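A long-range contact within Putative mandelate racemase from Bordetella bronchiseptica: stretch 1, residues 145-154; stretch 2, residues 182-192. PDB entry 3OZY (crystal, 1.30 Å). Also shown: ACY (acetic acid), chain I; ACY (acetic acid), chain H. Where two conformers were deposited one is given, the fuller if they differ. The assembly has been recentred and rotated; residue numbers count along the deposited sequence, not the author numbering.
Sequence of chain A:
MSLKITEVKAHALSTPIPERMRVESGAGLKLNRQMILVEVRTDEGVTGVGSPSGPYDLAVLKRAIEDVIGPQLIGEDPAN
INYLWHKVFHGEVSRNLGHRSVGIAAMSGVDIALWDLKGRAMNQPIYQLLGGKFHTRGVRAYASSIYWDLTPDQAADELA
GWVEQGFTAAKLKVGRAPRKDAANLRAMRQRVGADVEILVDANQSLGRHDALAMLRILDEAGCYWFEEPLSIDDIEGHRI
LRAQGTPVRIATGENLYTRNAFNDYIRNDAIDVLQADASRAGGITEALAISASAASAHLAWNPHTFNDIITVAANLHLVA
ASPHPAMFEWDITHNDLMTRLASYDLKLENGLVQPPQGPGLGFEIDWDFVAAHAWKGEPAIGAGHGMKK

Stretch 1, residues 145-154: SIYWDLTPDQ
Stretch 2 182-192: AANLRAMRQRV

Stretch 2 is helical throughout, from Ala182 to Val192, in a helix that begins earlier in the chain. Its i to i+4 bonds are regular; Ala187 N to Ala183 O is 3.0 Å and Met188 N to Asn184 O is 2.8 Å. Stretch 1 starts as a strand, Ser145-Ile146, with a cis peptide before Ser145. Residues 147-151 form a loop, where Asp149 takes a positive phi (73/27). A new helix starts at Pro152 and continues beyond Gln154.

Thr151 caps that helix. Its chi1 is p, and OG1 accepts from Gln154 N at 3.2 Å. Gln154 OE1 in turn accepts from Thr151 N at 3.0 Å. The two bonds are reciprocal and span the start of the helix.

Pro152 covers the most surface, 82 of the 348 Å² buried in total. The register is marked by Pro152 CA and Asn184 CA, 4.0 Å apart. From there Pro152 meets Ala183, Asn184 and Ala187, and Asp153 meets Arg191 farther along. Phi/psi of Pro152 is -61/-43 and the ring pucker is C-gamma exo. The ring lies against the small side chains of two alanines one helical turn apart. Pro152 CG is 3.7 Å from Ala183 CB, and Pro152 CB is 3.8 Å from Ala187 CB. Pro152 O also comes within 3.5 Å of Ala187 CB.

Asn184 is second, with 58 Å² covered. Its CA-to-CB bond points sideways, but chi1 m (-70°) and chi2 -4° bring its end nearer stretch 1. Asn184 OD1 is 3.1 Å from Pro152 N and 3.1 Å from Pro152 CA. The proline nitrogen has no hydrogen to share, so no hydrogen bond forms. Water 1 links the stretches here. It donates to Leu150 O at 2.8 Å and to Asn184 OD1 at 2.7 Å. No direct hydrogen bond joins the stretches.

Met188 (m, t, p) adds a buried apolar contact. Its CE is 3.8 Å from Ile146 CD1. Ile146 has chi1 m and chi2 t, and its CA-to-CB bond points toward stretch 2.

Arg191 has chi1 t, chi2 p, chi3 p and chi4 81°. Arg191 NH2 is 3.7 Å from Asp153 O. Water 2 connects the side chains, donating to Asp153 OD1 at 2.8 Å and accepting from Arg191 NH2 at 2.8 Å. Asp153 has chi1 m and chi2 -20°.

The CA-to-CB bonds of Trp148 and Asp149 point away from stretch 2. Two acetic acids, probably from the crystallisation liquor, bind the loop: Tyr147 OH donates to OXT of chain I at 2.5 Å, and Asp149 N to OXT of chain H at 2.9 Å.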

# COMPACT_ATOMS: atom_id res chain seq x y z
N SER A 145 -16.50 19.59 -4.52
CA SER A 145 -16.36 19.82 -5.95
C SER A 145 -17.77 19.79 -6.54
O SER A 145 -18.73 19.45 -5.85
CB SER A 145 -15.58 18.69 -6.62
OG SER A 145 -14.22 18.69 -6.24
N ILE A 146 -17.87 20.12 -7.82
CA ILE A 146 -19.07 19.91 -8.63
C ILE A 146 -18.94 18.50 -9.19
O ILE A 146 -17.94 18.18 -9.85
CB ILE A 146 -19.13 20.95 -9.76
CG1 ILE A 146 -19.20 22.35 -9.16
CG2 ILE A 146 -20.30 20.67 -10.70
CD1 ILE A 146 -18.96 23.48 -10.14
N TYR A 147 -19.90 17.63 -8.89
CA TYR A 147 -19.77 16.20 -9.18
C TYR A 147 -20.43 15.79 -10.50
O TYR A 147 -20.88 16.64 -11.28
CB TYR A 147 -20.26 15.36 -7.98
CG TYR A 147 -19.20 15.20 -6.91
CD1 TYR A 147 -18.84 16.27 -6.09
CD2 TYR A 147 -18.53 13.99 -6.73
CE1 TYR A 147 -17.85 16.14 -5.11
CE2 TYR A 147 -17.54 13.86 -5.75
CZ TYR A 147 -17.21 14.93 -4.95
OH TYR A 147 -16.23 14.81 -3.98
N TRP A 148 -20.46 14.49 -10.77
CA TRP A 148 -21.12 13.94 -11.95
C TRP A 148 -22.63 14.18 -11.90
O TRP A 148 -23.15 14.74 -10.94
CB TRP A 148 -20.86 12.44 -12.03
CG TRP A 148 -19.43 12.04 -12.34
CD1 TRP A 148 -18.37 12.85 -12.64
CD2 TRP A 148 -18.94 10.71 -12.39
NE1 TRP A 148 -17.24 12.09 -12.86
CE2 TRP A 148 -17.57 10.77 -12.71
CE3 TRP A 148 -19.53 9.46 -12.18
CZ2 TRP A 148 -16.78 9.63 -12.85
CZ3 TRP A 148 -18.75 8.32 -12.31
CH2 TRP A 148 -17.39 8.41 -12.64
N ASP A 149 -23.32 13.74 -12.94
CA ASP A 149 -24.79 13.74 -12.97
C ASP A 149 -25.42 15.12 -13.14
O ASP A 149 -26.55 15.34 -12.71
CB ASP A 149 -25.36 13.03 -11.74
CG ASP A 149 -24.79 11.63 -11.56
OD1 ASP A 149 -25.01 10.78 -12.44
OD2 ASP A 149 -24.11 11.38 -10.54
N LEU A 150 -24.70 16.05 -13.77
CA LEU A 150 -25.24 17.37 -14.05
C LEU A 150 -25.26 17.65 -15.54
O LEU A 150 -24.43 17.14 -16.29
CB LEU A 150 -24.38 18.45 -13.38
CG LEU A 150 -24.24 18.36 -11.86
CD1 LEU A 150 -23.41 19.51 -11.37
CD2 LEU A 150 -25.61 18.39 -11.17
N THR A 151 -26.20 18.49 -15.97
CA THR A 151 -26.18 19.05 -17.32
C THR A 151 -25.22 20.24 -17.35
O THR A 151 -24.81 20.73 -16.31
CB THR A 151 -27.56 19.58 -17.70
OG1 THR A 151 -27.88 20.67 -16.83
CG2 THR A 151 -28.61 18.49 -17.59
N PRO A 152 -24.89 20.73 -18.55
CA PRO A 152 -23.98 21.88 -18.58
C PRO A 152 -24.52 23.12 -17.86
O PRO A 152 -23.78 23.79 -17.13
CB PRO A 152 -23.78 22.13 -20.08
CG PRO A 152 -23.98 20.77 -20.71
CD PRO A 152 -25.09 20.14 -19.89
N ASP A 153 -25.79 23.45 -18.06
CA ASP A 153 -26.37 24.60 -17.38
C ASP A 153 -26.33 24.43 -15.87
O ASP A 153 -26.12 25.38 -15.14
CB ASP A 153 -27.81 24.87 -17.83
CG ASP A 153 -27.89 25.44 -19.23
OD1 ASP A 153 -26.87 25.99 -19.72
OD2 ASP A 153 -28.98 25.35 -19.84
N GLN A 154 -26.58 23.20 -15.41
CA GLN A 154 -26.55 22.91 -13.98
C GLN A 154 -25.14 23.02 -13.40
O GLN A 154 -24.96 23.53 -12.30
CB GLN A 154 -27.13 21.52 -13.71
CG GLN A 154 -28.62 21.44 -14.02
CD GLN A 154 -29.10 20.01 -14.14
OE1 GLN A 154 -28.34 19.07 -13.91
NE2 GLN A 154 -30.37 19.84 -14.52
N ALA A 182 -16.84 17.90 -21.24
CA ALA A 182 -16.42 19.05 -22.04
C ALA A 182 -17.52 20.10 -22.12
O ALA A 182 -17.26 21.29 -22.01
CB ALA A 182 -16.01 18.60 -23.45
N ALA A 183 -18.75 19.65 -22.32
CA ALA A 183 -19.86 20.59 -22.43
C ALA A 183 -20.05 21.33 -21.10
O ALA A 183 -20.31 22.53 -21.09
CB ALA A 183 -21.14 19.88 -22.84
N ASN A 184 -19.91 20.61 -19.99
CA ASN A 184 -20.01 21.22 -18.67
C ASN A 184 -18.95 22.31 -18.48
O ASN A 184 -19.24 23.42 -18.04
CB ASN A 184 -19.87 20.17 -17.57
CG ASN A 184 -21.06 19.25 -17.50
OD1 ASN A 184 -22.05 19.43 -18.21
ND2 ASN A 184 -20.98 18.26 -16.61
N LEU A 185 -17.71 21.97 -18.82
CA LEU A 185 -16.61 22.92 -18.68
C LEU A 185 -16.80 24.16 -19.54
O LEU A 185 -16.56 25.28 -19.09
CB LEU A 185 -15.28 22.27 -19.05
CG LEU A 185 -14.65 21.37 -18.01
CD1 LEU A 185 -13.49 20.63 -18.63
CD2 LEU A 185 -14.19 22.18 -16.80
N ARG A 186 -17.23 23.96 -20.78
CA ARG A 186 -17.45 25.10 -21.66
C ARG A 186 -18.53 26.02 -21.08
O ARG A 186 -18.39 27.23 -21.10
CB ARG A 186 -17.79 24.65 -23.09
CG ARG A 186 -16.62 23.98 -23.80
CD ARG A 186 -16.92 23.78 -25.28
NE ARG A 186 -16.11 22.72 -25.87
CZ ARG A 186 -16.55 21.47 -26.05
NH1 ARG A 186 -17.78 21.14 -25.70
NH2 ARG A 186 -15.75 20.56 -26.59
N ALA A 187 -19.61 25.44 -20.56
CA ALA A 187 -20.69 26.24 -19.99
C ALA A 187 -20.22 26.96 -18.73
O ALA A 187 -20.55 28.12 -18.50
CB ALA A 187 -21.90 25.36 -19.69
N MET A 188 -19.46 26.25 -17.90
CA MET A 188 -18.91 26.84 -16.68
C MET A 188 -18.03 28.06 -16.96
O MET A 188 -18.20 29.10 -16.35
CB MET A 188 -18.13 25.79 -15.88
CG MET A 188 -19.04 24.76 -15.21
SD MET A 188 -18.14 23.26 -14.75
CE MET A 188 -17.08 23.89 -13.46
N ARG A 189 -17.10 27.91 -17.90
CA ARG A 189 -16.19 29.01 -18.23
C ARG A 189 -16.95 30.21 -18.80
O ARG A 189 -16.68 31.36 -18.44
CB ARG A 189 -15.12 28.54 -19.22
CG ARG A 189 -14.23 29.66 -19.74
CD ARG A 189 -13.48 30.36 -18.62
NE ARG A 189 -12.44 29.49 -18.06
CZ ARG A 189 -11.95 29.60 -16.83
NH1 ARG A 189 -12.40 30.53 -16.00
NH2 ARG A 189 -10.99 28.77 -16.43
N GLN A 190 -17.92 29.95 -19.66
CA GLN A 190 -18.71 31.03 -20.24
C GLN A 190 -19.47 31.79 -19.15
O GLN A 190 -19.58 33.02 -19.19
CB GLN A 190 -19.68 30.48 -21.28
CG GLN A 190 -20.48 31.56 -22.00
CD GLN A 190 -21.30 31.01 -23.14
OE1 GLN A 190 -21.86 29.92 -23.05
NE2 GLN A 190 -21.40 31.78 -24.22
N ARG A 191 -19.98 31.06 -18.17
CA ARG A 191 -20.78 31.66 -17.11
C ARG A 191 -19.96 32.59 -16.21
O ARG A 191 -20.39 33.70 -15.89
CB ARG A 191 -21.47 30.58 -16.28
CG ARG A 191 -22.37 31.11 -15.17
CD ARG A 191 -23.67 31.70 -15.71
NE ARG A 191 -24.51 30.67 -16.30
CZ ARG A 191 -25.31 29.87 -15.59
NH1 ARG A 191 -25.36 30.00 -14.27
NH2 ARG A 191 -26.03 28.95 -16.19
N VAL A 192 -18.78 32.14 -15.79
CA VAL A 192 -18.02 32.89 -14.79
C VAL A 192 -16.94 33.83 -15.32
O VAL A 192 -16.47 34.71 -14.60
CB VAL A 192 -17.41 31.96 -13.71
CG1 VAL A 192 -18.51 31.17 -13.03
CG2 VAL A 192 -16.35 31.04 -14.32
C ACY I . -14.15 11.88 -4.27
O ACY I . -13.97 11.93 -5.49
OXT ACY I . -14.90 12.67 -3.65
CH3 ACY I . -13.46 10.82 -3.46
C ACY H . -21.46 12.72 -16.06
O ACY H . -20.73 11.73 -16.26
OXT ACY H . -22.58 12.64 -15.52
CH3 ACY H . -20.98 14.07 -16.51
O HOH W 1 -23.37 17.16 -18.87
O HOH W 2 -25.27 28.08 -18.73